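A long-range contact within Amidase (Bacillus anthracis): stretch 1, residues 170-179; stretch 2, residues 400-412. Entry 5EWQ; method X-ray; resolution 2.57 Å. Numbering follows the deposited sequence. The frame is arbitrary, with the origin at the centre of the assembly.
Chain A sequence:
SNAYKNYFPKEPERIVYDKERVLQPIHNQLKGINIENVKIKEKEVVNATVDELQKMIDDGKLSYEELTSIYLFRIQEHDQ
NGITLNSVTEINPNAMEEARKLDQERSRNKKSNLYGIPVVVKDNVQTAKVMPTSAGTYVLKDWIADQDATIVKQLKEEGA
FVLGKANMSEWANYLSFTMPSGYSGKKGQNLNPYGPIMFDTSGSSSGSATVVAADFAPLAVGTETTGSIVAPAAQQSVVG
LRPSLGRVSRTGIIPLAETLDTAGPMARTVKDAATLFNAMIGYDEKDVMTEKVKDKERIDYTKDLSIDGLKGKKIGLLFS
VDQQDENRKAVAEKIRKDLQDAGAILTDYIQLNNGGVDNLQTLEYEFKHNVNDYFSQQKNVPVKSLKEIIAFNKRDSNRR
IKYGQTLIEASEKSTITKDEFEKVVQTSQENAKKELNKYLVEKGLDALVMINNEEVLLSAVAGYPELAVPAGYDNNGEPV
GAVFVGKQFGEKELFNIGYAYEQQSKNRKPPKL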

# COMPACT_ATOMS: atom_id res chain seq x y z
N GLU A 170 -8.32 7.98 6.92
CA GLU A 170 -8.37 9.37 6.48
C GLU A 170 -7.11 10.14 6.86
O GLU A 170 -6.58 9.98 7.96
CB GLU A 170 -9.60 10.06 7.08
CG GLU A 170 -9.86 11.46 6.54
CD GLU A 170 -11.22 11.99 6.93
OE1 GLU A 170 -11.48 13.19 6.68
OE2 GLU A 170 -12.04 11.22 7.47
N TRP A 171 -6.62 10.95 5.92
CA TRP A 171 -5.38 11.70 6.07
C TRP A 171 -4.19 10.80 6.39
O TRP A 171 -3.31 11.18 7.17
CB TRP A 171 -5.52 12.78 7.15
CG TRP A 171 -6.38 13.94 6.74
CD1 TRP A 171 -7.55 14.33 7.32
CD2 TRP A 171 -6.13 14.85 5.67
NE1 TRP A 171 -8.05 15.43 6.67
CE2 TRP A 171 -7.19 15.78 5.66
CE3 TRP A 171 -5.11 14.99 4.73
CZ2 TRP A 171 -7.27 16.81 4.73
CZ3 TRP A 171 -5.19 16.02 3.81
CH2 TRP A 171 -6.26 16.92 3.82
N ALA A 172 -4.18 9.62 5.78
CA ALA A 172 -3.15 8.61 6.03
C ALA A 172 -3.02 8.31 7.52
O ALA A 172 -1.92 8.27 8.06
CB ALA A 172 -1.81 9.06 5.46
N ASN A 173 -4.17 8.11 8.16
CA ASN A 173 -4.26 7.90 9.60
C ASN A 173 -3.64 9.04 10.39
O ASN A 173 -2.69 8.85 11.15
CB ASN A 173 -3.60 6.57 9.99
CG ASN A 173 -3.92 6.17 11.42
OD1 ASN A 173 -4.98 6.51 11.95
ND2 ASN A 173 -3.01 5.43 12.05
N TYR A 174 -4.19 10.24 10.21
CA TYR A 174 -3.75 11.40 10.97
C TYR A 174 -4.90 12.38 11.16
O TYR A 174 -4.84 13.52 10.71
CB TYR A 174 -2.57 12.09 10.29
CG TYR A 174 -1.74 12.94 11.23
CD1 TYR A 174 -0.85 12.34 12.12
CD2 TYR A 174 -1.84 14.32 11.24
CE1 TYR A 174 -0.08 13.10 12.98
CE2 TYR A 174 -1.08 15.09 12.10
CZ TYR A 174 -0.20 14.47 12.97
OH TYR A 174 0.56 15.23 13.83
N LEU A 175 -5.95 11.92 11.84
CA LEU A 175 -7.12 12.74 12.09
C LEU A 175 -7.41 12.81 13.59
O LEU A 175 -7.52 13.90 14.16
CB LEU A 175 -8.33 12.19 11.33
CG LEU A 175 -9.56 13.10 11.27
CD1 LEU A 175 -9.17 14.47 10.75
CD2 LEU A 175 -10.63 12.48 10.39
N SER A 176 -7.53 11.65 14.22
CA SER A 176 -7.73 11.57 15.67
C SER A 176 -7.22 10.25 16.22
O SER A 176 -7.00 9.30 15.47
CB SER A 176 -9.21 11.75 16.02
OG SER A 176 -9.95 10.58 15.73
N PHE A 177 -7.03 10.20 17.54
CA PHE A 177 -6.49 9.01 18.19
C PHE A 177 -7.54 7.92 18.34
O PHE A 177 -7.21 6.76 18.57
CB PHE A 177 -5.93 9.38 19.57
CG PHE A 177 -4.91 10.48 19.55
CD1 PHE A 177 -3.58 10.20 19.33
CD2 PHE A 177 -5.29 11.80 19.77
CE1 PHE A 177 -2.63 11.22 19.32
CE2 PHE A 177 -4.36 12.82 19.75
CZ PHE A 177 -3.03 12.52 19.53
N THR A 178 -8.81 8.29 18.20
CA THR A 178 -9.91 7.36 18.44
C THR A 178 -10.47 6.76 17.16
O THR A 178 -11.30 5.85 17.20
CB THR A 178 -11.07 8.05 19.19
OG1 THR A 178 -11.58 9.12 18.40
CG2 THR A 178 -10.58 8.59 20.53
N MSE A 179 -10.01 7.27 16.02
CA MSE A 179 -10.50 6.80 14.72
C MSE A 179 -9.96 5.41 14.40
O MSE A 179 -8.75 5.19 14.42
CB MSE A 179 -10.11 7.78 13.62
CG MSE A 179 -10.74 7.47 12.27
SE MSE A 179 -10.03 8.57 10.83
CE MSE A 179 -8.23 7.82 10.76
N ARG A 400 -18.72 14.31 8.88
CA ARG A 400 -17.41 14.64 8.35
C ARG A 400 -16.26 14.27 9.29
O ARG A 400 -15.16 13.95 8.84
CB ARG A 400 -17.35 16.12 8.00
CG ARG A 400 -18.44 16.52 7.01
CD ARG A 400 -18.50 18.02 6.78
NE ARG A 400 -19.57 18.35 5.84
CZ ARG A 400 -19.87 19.59 5.45
NH1 ARG A 400 -19.18 20.62 5.91
NH2 ARG A 400 -20.85 19.79 4.58
N ILE A 401 -16.52 14.30 10.59
CA ILE A 401 -15.52 13.91 11.58
C ILE A 401 -16.16 13.13 12.73
O ILE A 401 -16.18 13.58 13.87
CB ILE A 401 -14.77 15.13 12.15
CG1 ILE A 401 -15.73 16.29 12.38
CG2 ILE A 401 -13.64 15.55 11.22
CD1 ILE A 401 -15.12 17.44 13.15
N LYS A 402 -16.68 11.94 12.40
CA LYS A 402 -17.35 11.09 13.38
C LYS A 402 -16.48 10.82 14.60
O LYS A 402 -16.99 10.73 15.73
CB LYS A 402 -17.77 9.77 12.73
CG LYS A 402 -18.39 8.77 13.69
CD LYS A 402 -18.66 7.44 13.00
CE LYS A 402 -19.16 6.40 13.99
NZ LYS A 402 -20.45 6.79 14.61
N TYR A 403 -15.18 10.69 14.38
CA TYR A 403 -14.25 10.40 15.47
C TYR A 403 -13.39 11.61 15.80
O TYR A 403 -12.37 11.48 16.49
CB TYR A 403 -13.38 9.19 15.11
CG TYR A 403 -14.17 7.96 14.74
CD1 TYR A 403 -14.64 7.09 15.72
CD2 TYR A 403 -14.46 7.67 13.42
CE1 TYR A 403 -15.37 5.97 15.39
CE2 TYR A 403 -15.19 6.54 13.08
CZ TYR A 403 -15.65 5.70 14.07
OH TYR A 403 -16.37 4.58 13.74
N GLY A 404 -13.79 12.78 15.32
CA GLY A 404 -13.10 14.01 15.64
C GLY A 404 -11.96 14.35 14.70
O GLY A 404 -11.74 13.67 13.70
N GLN A 405 -11.24 15.42 15.02
CA GLN A 405 -10.12 15.87 14.21
C GLN A 405 -9.02 16.50 15.07
O GLN A 405 -8.45 17.53 14.72
CB GLN A 405 -10.59 16.87 13.15
CG GLN A 405 -11.41 18.03 13.71
CD GLN A 405 -11.78 19.04 12.65
OE1 GLN A 405 -11.41 18.91 11.48
NE2 GLN A 405 -12.53 20.06 13.05
N THR A 406 -8.74 15.86 16.20
CA THR A 406 -7.78 16.38 17.18
C THR A 406 -6.37 16.53 16.61
O THR A 406 -5.67 17.49 16.93
CB THR A 406 -7.72 15.47 18.42
OG1 THR A 406 -9.05 15.22 18.90
CG2 THR A 406 -6.91 16.14 19.53
N LEU A 407 -5.97 15.59 15.76
CA LEU A 407 -4.61 15.57 15.23
C LEU A 407 -4.33 16.73 14.27
O LEU A 407 -3.28 17.37 14.36
CB LEU A 407 -4.33 14.24 14.53
CG LEU A 407 -3.95 13.09 15.47
CD1 LEU A 407 -3.88 11.77 14.71
CD2 LEU A 407 -2.61 13.39 16.13
N ILE A 408 -5.26 16.99 13.36
CA ILE A 408 -5.07 18.07 12.40
C ILE A 408 -5.29 19.43 13.06
O ILE A 408 -4.84 20.46 12.56
CB ILE A 408 -6.00 17.93 11.18
CG1 ILE A 408 -7.46 18.17 11.57
CG2 ILE A 408 -5.83 16.57 10.53
CD1 ILE A 408 -8.42 18.09 10.41
N GLU A 409 -6.00 19.42 14.19
CA GLU A 409 -6.17 20.63 14.98
C GLU A 409 -4.89 20.96 15.72
O GLU A 409 -4.51 22.13 15.85
CB GLU A 409 -7.33 20.48 15.97
CG GLU A 409 -8.71 20.67 15.36
CD GLU A 409 -9.82 20.44 16.36
OE1 GLU A 409 -9.61 19.67 17.32
OE2 GLU A 409 -10.91 21.03 16.19
N ALA A 410 -4.20 19.92 16.19
CA ALA A 410 -2.94 20.09 16.90
C ALA A 410 -1.84 20.56 15.96
O ALA A 410 -0.96 21.33 16.35
CB ALA A 410 -2.54 18.79 17.58
N SER A 411 -1.89 20.09 14.72
CA SER A 411 -0.89 20.46 13.72
C SER A 411 -1.06 21.91 13.29
O SER A 411 -0.08 22.59 12.97
CB SER A 411 -0.99 19.54 12.51
OG SER A 411 0.00 19.85 11.54
N GLU A 412 -2.30 22.39 13.29
CA GLU A 412 -2.60 23.76 12.91
C GLU A 412 -2.08 24.76 13.93
O GLU A 412 -1.50 25.79 13.58
CB GLU A 412 -4.11 23.94 12.71
CG GLU A 412 -4.56 25.38 12.53
CD GLU A 412 -4.02 26.01 11.26
OE1 GLU A 412 -3.77 25.27 10.29
OE2 GLU A 412 -3.84 27.25 11.24
O HOH W 1 -13.76 11.57 9.50

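A helix start exposes amide hydrogens that no preceding turn can satisfy, and a distant segment of chain often supplies the missing acceptor; this contact in an amidase is a worked example. At R400 the link is through water: the O of water 1 donates to R400 O (2.8 Å) and to E170 OE2 (2.7 Å), bridging two acceptors that could not bond to each other. From I401 to G404 the chain makes a type I turn, closed by G404 N to I401 O at 2.9 Å. The turn presents the carbonyl of Y403, which accepts a hydrogen bond from S176 OG to Y403 O (2.7 Å), while Y403 CB packs on M179 CB at 3.9 Å. G404 follows with phi 88° and psi -175°, where a CB would be jammed against the preceding carbonyl oxygen; its own O lies 3.3 Å from L175 CG. Q405 occupies the N-cap position, and its CA makes a CH...O contact with L175 O (3.3 Å). The same oxygen accepts a hydrogen bond from an amide in the first helical turn, L407 N to L175 O at 2.8 Å. The side chain of L407 then fits between two aromatic residues: its CB sits over the face of the Y174 ring, 4.2 Å from the centroid, and its CD2 reaches F177 CZ at 3.5 Å. I408 CD1 meets L175 CD1 at 3.7 Å.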